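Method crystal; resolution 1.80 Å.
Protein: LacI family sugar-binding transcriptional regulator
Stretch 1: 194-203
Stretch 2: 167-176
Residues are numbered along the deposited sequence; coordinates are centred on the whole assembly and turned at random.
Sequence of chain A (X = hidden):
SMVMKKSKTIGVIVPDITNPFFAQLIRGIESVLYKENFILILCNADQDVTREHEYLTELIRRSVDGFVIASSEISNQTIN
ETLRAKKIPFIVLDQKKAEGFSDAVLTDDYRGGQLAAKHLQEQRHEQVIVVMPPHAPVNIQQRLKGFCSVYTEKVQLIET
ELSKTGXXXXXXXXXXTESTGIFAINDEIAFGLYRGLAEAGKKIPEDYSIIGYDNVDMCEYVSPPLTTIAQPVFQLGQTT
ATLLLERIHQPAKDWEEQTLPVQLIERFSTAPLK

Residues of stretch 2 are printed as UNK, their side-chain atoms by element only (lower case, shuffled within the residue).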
# COMPACT_ATOMS: atom_id res chain seq x y z
N TYR A 194 -8.52 15.06 6.81
CA TYR A 194 -9.23 15.52 5.60
C TYR A 194 -10.68 15.00 5.59
O TYR A 194 -11.61 15.77 5.40
CB TYR A 194 -8.55 15.05 4.32
CG TYR A 194 -7.47 15.95 3.75
CD1 TYR A 194 -6.48 16.52 4.55
CD2 TYR A 194 -7.38 16.14 2.37
CE1 TYR A 194 -5.49 17.33 4.01
CE2 TYR A 194 -6.40 16.93 1.81
CZ TYR A 194 -5.44 17.53 2.63
OH TYR A 194 -4.48 18.31 2.01
N ARG A 195 -10.84 13.69 5.76
CA ARG A 195 -12.16 13.08 5.72
C ARG A 195 -13.06 13.61 6.85
O ARG A 195 -14.20 13.94 6.62
CB ARG A 195 -12.04 11.56 5.81
CG ARG A 195 -13.36 10.83 5.90
CD ARG A 195 -13.17 9.34 6.18
NE ARG A 195 -14.44 8.66 6.46
CZ ARG A 195 -14.55 7.45 7.02
NH1 ARG A 195 -13.47 6.75 7.40
NH2 ARG A 195 -15.76 6.92 7.23
N GLY A 196 -12.55 13.70 8.07
CA GLY A 196 -13.38 14.13 9.17
C GLY A 196 -13.76 15.59 9.04
O GLY A 196 -14.91 15.99 9.33
N LEU A 197 -12.78 16.40 8.62
CA LEU A 197 -13.05 17.81 8.43
C LEU A 197 -14.09 17.99 7.30
O LEU A 197 -14.98 18.84 7.42
CB LEU A 197 -11.78 18.60 8.12
CG LEU A 197 -10.89 18.76 9.36
CD1 LEU A 197 -9.53 19.34 8.99
CD2 LEU A 197 -11.55 19.64 10.40
N ALA A 198 -14.00 17.20 6.24
CA ALA A 198 -14.95 17.31 5.14
C ALA A 198 -16.38 17.02 5.67
O ALA A 198 -17.32 17.73 5.34
CB ALA A 198 -14.60 16.37 4.00
N GLU A 199 -16.52 16.00 6.49
CA GLU A 199 -17.84 15.65 7.05
C GLU A 199 -18.40 16.75 7.93
O GLU A 199 -19.62 16.88 8.10
CB GLU A 199 -17.78 14.31 7.80
CG GLU A 199 -17.55 13.14 6.82
CD GLU A 199 -17.52 11.77 7.48
OE1 GLU A 199 -17.74 11.68 8.71
OE2 GLU A 199 -17.24 10.78 6.77
N ALA A 200 -17.52 17.57 8.47
CA ALA A 200 -17.92 18.69 9.27
C ALA A 200 -18.08 19.96 8.46
O ALA A 200 -18.28 21.02 9.04
CB ALA A 200 -16.92 18.91 10.39
N GLY A 201 -17.92 19.91 7.14
CA GLY A 201 -17.98 21.10 6.29
C GLY A 201 -16.90 22.14 6.57
O GLY A 201 -17.11 23.34 6.38
N LYS A 202 -15.73 21.70 7.02
CA LYS A 202 -14.63 22.61 7.28
C LYS A 202 -13.68 22.52 6.11
O LYS A 202 -13.43 21.46 5.57
CB LYS A 202 -13.94 22.28 8.61
CG LYS A 202 -14.88 22.21 9.77
CD LYS A 202 -15.59 23.53 10.02
CE LYS A 202 -16.40 23.41 11.30
NZ LYS A 202 -17.21 24.62 11.58
N LYS A 203 -13.19 23.67 5.69
CA LYS A 203 -12.35 23.77 4.54
C LYS A 203 -10.84 23.73 4.88
O LYS A 203 -10.43 24.21 5.91
CB LYS A 203 -12.64 25.06 3.79
CG LYS A 203 -14.00 25.12 3.10
CD LYS A 203 -14.09 26.39 2.26
CE LYS A 203 -15.44 26.58 1.58
NZ LYS A 203 -16.36 27.41 2.42
N UNK A 167 -6.70 9.61 12.43
CA UNK A 167 -6.84 11.04 12.10
C UNK A 167 -8.34 11.42 12.04
O UNK A 167 -8.76 12.48 12.52
N UNK A 168 -9.13 10.53 11.48
CA UNK A 168 -10.58 10.73 11.40
C UNK A 168 -11.20 10.89 12.77
O UNK A 168 -12.00 11.79 13.00
c UNK A 168 -15.49 9.59 10.16
c UNK A 168 -13.32 10.54 9.74
c UNK A 168 -14.91 8.61 10.92
c UNK A 168 -14.70 10.57 9.56
c UNK A 168 -13.53 8.59 11.07
c UNK A 168 -12.72 9.57 10.50
o UNK A 168 -16.86 9.61 9.98
c UNK A 168 -11.20 9.54 10.66
N UNK A 169 -10.83 10.00 13.70
CA UNK A 169 -11.38 10.02 15.05
C UNK A 169 -10.87 11.17 15.89
O UNK A 169 -11.45 11.45 16.92
c UNK A 169 -11.88 7.57 15.26
c UNK A 169 -11.42 6.25 15.86
o UNK A 169 -10.38 6.17 16.52
c UNK A 169 -11.06 8.73 15.76
n UNK A 169 -12.18 5.21 15.60
N UNK A 170 -9.78 11.84 15.47
CA UNK A 170 -9.31 13.06 16.17
C UNK A 170 -10.12 14.33 15.84
O UNK A 170 -10.01 15.36 16.52
c UNK A 170 -7.83 13.32 15.87
N UNK A 171 -10.92 14.29 14.78
CA UNK A 171 -11.52 15.52 14.29
C UNK A 171 -12.50 16.15 15.29
O UNK A 171 -12.47 17.37 15.48
c UNK A 171 -12.09 15.36 12.87
c UNK A 171 -10.97 15.09 11.86
c UNK A 171 -12.89 16.60 12.48
N UNK A 172 -13.31 15.34 15.96
CA UNK A 172 -14.22 15.96 16.96
C UNK A 172 -13.49 16.77 18.04
O UNK A 172 -13.92 17.87 18.39
c UNK A 172 -14.98 13.75 16.42
c UNK A 172 -14.99 14.75 17.53
c UNK A 172 -13.70 13.96 15.64
N UNK A 173 -12.38 16.25 18.56
CA UNK A 173 -11.65 16.99 19.57
C UNK A 173 -11.04 18.27 18.98
O UNK A 173 -11.09 19.34 19.58
o UNK A 173 -11.55 16.87 23.53
c UNK A 173 -11.00 15.56 21.60
c UNK A 173 -10.60 16.10 20.24
c UNK A 173 -10.64 16.52 22.73
o UNK A 173 -9.46 16.92 22.81
N UNK A 174 -10.49 18.18 17.77
CA UNK A 174 -9.91 19.38 17.14
C UNK A 174 -10.92 20.51 16.98
O UNK A 174 -10.61 21.70 17.17
c UNK A 174 -8.89 20.28 15.04
c UNK A 174 -7.76 17.33 14.70
c UNK A 174 -9.33 19.04 15.77
c UNK A 174 -8.14 18.08 15.94
N UNK A 175 -12.14 20.14 16.61
CA UNK A 175 -13.18 21.13 16.40
C UNK A 175 -13.57 21.89 17.67
O UNK A 175 -14.12 22.97 17.59
c UNK A 175 -13.74 20.99 13.36
c UNK A 175 -15.46 19.22 13.95
c UNK A 175 -14.17 19.91 14.37
c UNK A 175 -14.39 20.47 15.77
N UNK A 176 -13.27 21.32 18.84
CA UNK A 176 -13.50 22.00 20.11
C UNK A 176 -12.41 23.02 20.47
O UNK A 176 -12.59 23.77 21.41
c UNK A 176 -14.92 20.20 21.26
c UNK A 176 -13.61 20.98 21.25
n UNK A 176 -16.61 17.60 21.51
c UNK A 176 -14.92 19.19 22.40
c UNK A 176 -16.28 18.55 22.60

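Position 167 has backbone atoms and no side-chain atom. It is G167, and it makes no contact with stretch 1.

Position 168 has one carbon leading to a ring of six carbons that bears one oxygen. The ring lies against R195 and G196, and its oxygen reaches a carboxylate oxygen of E199. This is Y168. Its CA-to-CB bond points sideways, but the ring end comes nearer to stretch 1.

Position 169 has three carbons, the third carrying one oxygen and one nitrogen. An amide end of this length is glutamine, Q169. Its CA-to-CB bond points away from stretch 1.

Position 170 has a single side-chain carbon. It is A170, buried but out of reach of stretch 1.

Position 171 has one carbon carrying two more. Its side chain packs on the backbone of G196 and on L197. This is V171. V171 CG1 lies 3.7 Å from G196 C and 3.9 Å from L197 CD2.

Position 172 has three carbons that close a ring onto the backbone nitrogen. It is P172, exposed and without contact. Its nitrogen has no hydrogen to give, and the helix is kinked here.

Position 173 has three carbons, the third carrying two oxygens. It is E173, poorly ordered.

Position 174 has four carbons, forked at the first, with one arm two carbons long. It is I174. Its CA-to-CB bond points toward stretch 1, but the side chain stops short of contact.

Position 175 has four carbons, forked at the second. They touch L197, A200 and K202. This is L175. L175 CD2 is 3.9 Å from L197 CD2, and L175 CD1 is 3.9 Å from A200 CB.

Position 176 has four carbons in a row ending in nitrogen. It is K176, out of reach.

The two helices cross at -48°, with axes 7.7 Å apart at closest approach. G196 lets them come close: G196 CA is 4.9 Å from Y168 CA, and an ideal CB on G196 would sit 2.5 Å from V171 CG2, a clash. Beside this point, the guanidinium of R195 stacks flat on the Y168 ring. R195 CZ is 4.0 Å from the centroid of the Y168 ring, over its face, so the contact is also cation-pi. Y168 OH donates a 2.6 Å hydrogen bond to E199 OE1, which lies near the ring plane. A salt bridge of 3.5 Å from R195 NE to E199 OE2 links the two charged partners of Y168. V171 and L175 add an apolar patch against L197, which L175 extends to A200.

Stretch 2 167-176: GYQAVPEILK
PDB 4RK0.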